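Glyoxalase family protein (Listeria monocytogenes, PDB 2P7O) catalyses the hydration of the antibiotic fosfomycin, which opens its epoxide and confers resistance, and is a manganese-binding member of the glyoxalase superfamily. Local coordinates at the interface of chains A and B. Residues are numbered along the deposited sequence; one frame, centred on the assembly and turned at random. Chains: chain A/B, Glyoxalase family protein.

Contact 1: the interface of chains A and B. Residues chain A 6-7; chain B 72-73, 118, 120, 124-125.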
loop_
_atom_site.group_PDB
_atom_site.type_symbol
_atom_site.label_atom_id
_atom_site.label_comp_id
_atom_site.label_asym_id
_atom_site.label_seq_id
_atom_site.Cartn_x
_atom_site.Cartn_y
_atom_site.Cartn_z
ATOM N N SER A 6 6.327 3.842 -7.500
ATOM C CA SER A 6 5.665 3.922 -8.786
ATOM C C SER A 6 4.160 4.184 -8.596
ATOM O O SER A 6 3.668 5.195 -9.105
ATOM C CB SER A 6 5.790 2.595 -9.587
ATOM O OG SER A 6 5.081 2.747 -10.809
ATOM N N HIS A 7 3.501 3.280 -7.880
ATOM C CA HIS A 7 2.032 3.436 -7.741
ATOM C C HIS A 7 1.586 2.407 -6.714
ATOM O O HIS A 7 2.337 1.482 -6.397
ATOM C CB HIS A 7 1.283 3.245 -9.070
ATOM C CG HIS A 7 1.448 1.931 -9.757
ATOM N ND1 HIS A 7 2.596 1.704 -10.547
ATOM C CD2 HIS A 7 0.738 0.787 -9.834
ATOM C CE1 HIS A 7 2.549 0.484 -11.081
ATOM N NE2 HIS A 7 1.435 -0.096 -10.663
ATOM N N PHE B 72 7.163 -0.346 -6.893
ATOM C CA PHE B 72 8.346 0.488 -6.767
ATOM C C PHE B 72 8.967 0.733 -8.150
ATOM O O PHE B 72 8.929 -0.150 -8.986
ATOM C CB PHE B 72 9.386 -0.163 -5.838
ATOM C CG PHE B 72 8.950 -0.108 -4.375
ATOM C CD1 PHE B 72 8.358 -1.239 -3.823
ATOM C CD2 PHE B 72 9.113 1.007 -3.589
ATOM C CE1 PHE B 72 7.950 -1.222 -2.489
ATOM C CE2 PHE B 72 8.702 1.037 -2.268
ATOM C CZ PHE B 72 8.143 -0.097 -1.687
ATOM N N GLN B 73 9.410 1.951 -8.451
ATOM C CA GLN B 73 9.966 2.234 -9.761
ATOM C C GLN B 73 11.448 1.848 -9.780
ATOM O O GLN B 73 12.200 2.008 -8.786
ATOM C CB GLN B 73 9.751 3.720 -10.133
ATOM C CG GLN B 73 9.041 3.746 -11.517
ATOM C CD GLN B 73 10.120 3.751 -12.582
ATOM O OE1 GLN B 73 10.375 2.811 -13.328
ATOM N NE2 GLN B 73 10.855 4.862 -12.593
ATOM N N GLU B 118 5.401 -5.175 -7.037
ATOM C CA GLU B 118 5.786 -4.957 -8.437
ATOM C C GLU B 118 7.020 -4.074 -8.444
ATOM O O GLU B 118 7.080 -3.092 -7.697
ATOM C CB GLU B 118 4.659 -4.266 -9.225
ATOM C CG GLU B 118 4.939 -4.001 -10.729
ATOM C CD GLU B 118 3.812 -3.276 -11.441
ATOM O OE1 GLU B 118 2.786 -2.930 -10.783
ATOM O OE2 GLU B 118 3.885 -2.995 -12.661
ATOM N N HIS B 120 8.582 -1.742 -11.323
ATOM C CA HIS B 120 8.029 -1.185 -12.544
ATOM C C HIS B 120 9.063 -0.265 -13.212
ATOM O O HIS B 120 9.496 0.750 -12.627
ATOM C CB HIS B 120 6.754 -0.400 -12.088
ATOM C CG HIS B 120 6.078 0.245 -13.282
ATOM N ND1 HIS B 120 4.817 -0.117 -13.699
ATOM C CD2 HIS B 120 6.369 1.310 -14.082
ATOM C CE1 HIS B 120 4.430 0.636 -14.717
ATOM N NE2 HIS B 120 5.414 1.473 -15.041
ATOM N N LEU B 124 4.150 4.846 -16.788
ATOM C CA LEU B 124 3.241 4.450 -15.733
ATOM C C LEU B 124 1.958 3.916 -16.318
ATOM O O LEU B 124 1.362 4.537 -17.186
ATOM C CB LEU B 124 3.011 5.600 -14.738
ATOM C CG LEU B 124 1.902 5.389 -13.703
ATOM C CD1 LEU B 124 2.248 4.160 -12.882
ATOM C CD2 LEU B 124 1.822 6.607 -12.784
ATOM N N GLU B 125 1.567 2.763 -15.831
ATOM C CA GLU B 125 0.364 2.080 -16.254
ATOM C C GLU B 125 0.230 0.838 -15.365
ATOM O O GLU B 125 1.173 0.349 -14.717
ATOM C CB GLU B 125 0.410 1.700 -17.751
ATOM C CG GLU B 125 1.756 1.121 -18.139
ATOM C CD GLU B 125 1.910 0.670 -19.579
ATOM O OE1 GLU B 125 1.305 1.269 -20.501
ATOM O OE2 GLU B 125 2.741 -0.247 -19.809
#
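Strand 4-12 of chain A brings A:Ser6 and A:His7 against strands 69-73 and 116-120 of chain B; A:Ser6 breaks the extended run of the strand (psi -59°) before A:His7 resumes it. Metal sites of the glyoxalase (vicinal oxygen chelate) superfamily are shared between paired modules in this way: B:Glu118 binds manganese together with B:His69 and B:Glu126, and A:His7 is the probable ligand from the other subunit. NE2 of A:His7 lies 3.1 Å from the carboxylate oxygen OE1 of B:Glu118, with imidazole and carboxylate planes 86° apart, as would suit two groups facing one manganese ion. B:Glu118 reaches the site as a straight rod, its CG anti to the backbone N (chi1 -179°) and the chain extended beyond. The other imidazole nitrogen of A:His7, ND1, donates to A:Ser6 OG at 2.7 Å, close to the ring plane; this second-shell bond would help hold the ring's rotation and turn NE2 toward the metal. A:Ser6 OG itself sits over one face of B:His120, toward the rim. The CE1 edge of A:His7 stands over that same face, 3.5 Å from B:His120 ND1, the rings nearly perpendicular. B:His120 ND1 donates to B:Glu118 OE2 (3.2 Å) from above the carboxylate plane, steadying that oxygen. Methyl CD1 of B:Leu124 comes over the CG-ND1 side of the A:His7 ring, 3.4 Å from ND1. The aliphatic part of B:Gln73, poorly ordered, runs beside A:Ser6 CB.

Contact 2: the interface of chains A and B. Residues chain A 49-50, 72-73; chain B 1-4.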
loop_
_atom_site.group_PDB
_atom_site.type_symbol
_atom_site.label_atom_id
_atom_site.label_comp_id
_atom_site.label_asym_id
_atom_site.label_seq_id
_atom_site.Cartn_x
_atom_site.Cartn_y
_atom_site.Cartn_z
ATOM N N ILE A 49 -3.089 11.399 -5.215
ATOM C CA ILE A 49 -3.306 11.821 -3.833
ATOM C C ILE A 49 -1.943 12.237 -3.254
ATOM O O ILE A 49 -1.116 11.382 -2.923
ATOM C CB ILE A 49 -3.898 10.658 -3.021
ATOM C CG1 ILE A 49 -5.154 10.037 -3.659
ATOM C CG2 ILE A 49 -4.209 11.122 -1.587
ATOM C CD1 ILE A 49 -5.678 8.893 -2.824
ATOM N N ALA A 50 -1.798 13.560 -3.209
ATOM C CA ALA A 50 -0.619 14.173 -2.603
ATOM C C ALA A 50 0.649 13.517 -3.160
ATOM O O ALA A 50 1.574 13.150 -2.437
ATOM C CB ALA A 50 -0.690 14.041 -1.101
ATOM N N PHE A 72 -2.039 8.153 5.215
ATOM C CA PHE A 72 -1.696 9.459 4.685
ATOM C C PHE A 72 -1.525 10.469 5.827
ATOM O O PHE A 72 -2.171 10.323 6.853
ATOM C CB PHE A 72 -2.835 9.997 3.783
ATOM C CG PHE A 72 -2.848 9.239 2.450
ATOM C CD1 PHE A 72 -3.744 8.212 2.228
ATOM C CD2 PHE A 72 -2.004 9.632 1.426
ATOM C CE1 PHE A 72 -3.769 7.599 0.979
ATOM C CE2 PHE A 72 -1.943 8.950 0.228
ATOM C CZ PHE A 72 -2.862 7.938 -0.015
ATOM N N GLN A 73 -0.660 11.458 5.550
ATOM C CA GLN A 73 -0.360 12.490 6.506
ATOM C C GLN A 73 -1.370 13.647 6.494
ATOM O O GLN A 73 -1.655 14.261 5.442
ATOM C CB GLN A 73 1.057 13.061 6.245
ATOM C CG GLN A 73 1.620 13.768 7.492
ATOM C CD GLN A 73 3.113 14.060 7.367
ATOM O OE1 GLN A 73 3.502 15.124 7.855
ATOM N NE2 GLN A 73 3.965 13.227 6.729
ATOM N N MET B 1 -6.461 19.032 4.064
ATOM C CA MET B 1 -5.878 18.498 2.821
ATOM C C MET B 1 -4.790 17.462 3.063
ATOM O O MET B 1 -3.957 17.597 3.978
ATOM C CB MET B 1 -5.430 19.621 1.902
ATOM N N ILE B 2 -4.789 16.386 2.238
ATOM C CA ILE B 2 -3.789 15.382 2.506
ATOM C C ILE B 2 -2.409 15.954 2.223
ATOM O O ILE B 2 -2.095 16.570 1.200
ATOM C CB ILE B 2 -3.952 14.103 1.672
ATOM C CG1 ILE B 2 -5.324 13.444 1.764
ATOM C CG2 ILE B 2 -2.758 13.191 1.972
ATOM C CD1 ILE B 2 -5.630 12.565 2.932
ATOM N N SER B 3 -1.497 15.710 3.153
ATOM C CA SER B 3 -0.239 16.438 3.013
ATOM C C SER B 3 0.841 15.570 2.417
ATOM O O SER B 3 1.811 16.076 1.829
ATOM C CB SER B 3 0.082 16.979 4.426
ATOM O OG SER B 3 1.093 16.098 4.872
ATOM N N GLY B 4 0.728 14.253 2.486
ATOM C CA GLY B 4 1.701 13.362 1.848
ATOM C C GLY B 4 1.461 11.939 2.295
ATOM O O GLY B 4 0.566 11.705 3.099
#
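An antiparallel beta bridge joins the start of strand 4-12 in chain B to the end of strand 69-73 in chain A, joining the two glyoxalase-superfamily subunits. Two main-chain hydrogen bonds make it: A:Gln73 N gives to B:Gly4 O at 2.8 Å, and B:Ser3 N gives to A:Gln73 O at 2.7 Å. Both are close to straight at the hydrogen, 174° and 164°. A:Gln73 is thus gripped through both its amide and its carbonyl. B:Ser3 OG adds a weak bond to A:Gln73 O and lies against the aliphatic stem of the glutamine, 3.3 Å from CB. The chain is extended past CG, on the opposite side of the strand from the A:Phe72 ring. On the ring's side B:Ile2 points its methyl CG2, anti to the backbone N, at the root of A:Phe72, touching CB at 3.7 Å and ring atom CD2 at the same distance. CG of A:Phe72 lies anti to the carbonyl carbon and beside the backbone N (chi1 -74°), which brings CD2 to that methyl. A:Ala50 CB meets the same methyl from another side at 3.8 Å and also covers B:Gly4 CA. A:Ile49 stands behind, reaching B:Ile2 more loosely. Residues 2-4 of chain B lie between strand 69-73 and the turn joining strands 44-49 and 52-58 of chain A, just as chain B enters its own strand 4-12.

Contact 1 and contact 2 have centres about 19 Å apart. Both use the N-terminal strand 4-12 of one chain and strand 69-73 of the other, with the chains exchanged, and the two-fold symmetry gives each a twin. Residues 72-73 occur in both: strand 69-73 receives the partner's N-terminal segment in contact 2 and flanks the partner's serine in contact 1. One short stretch, residues 2-7, thus ties the subunits together and carries a probable manganese ligand across. Dimer formation and completion of the metal site are therefore probably coupled, each subunit lending a histidine to the other's site.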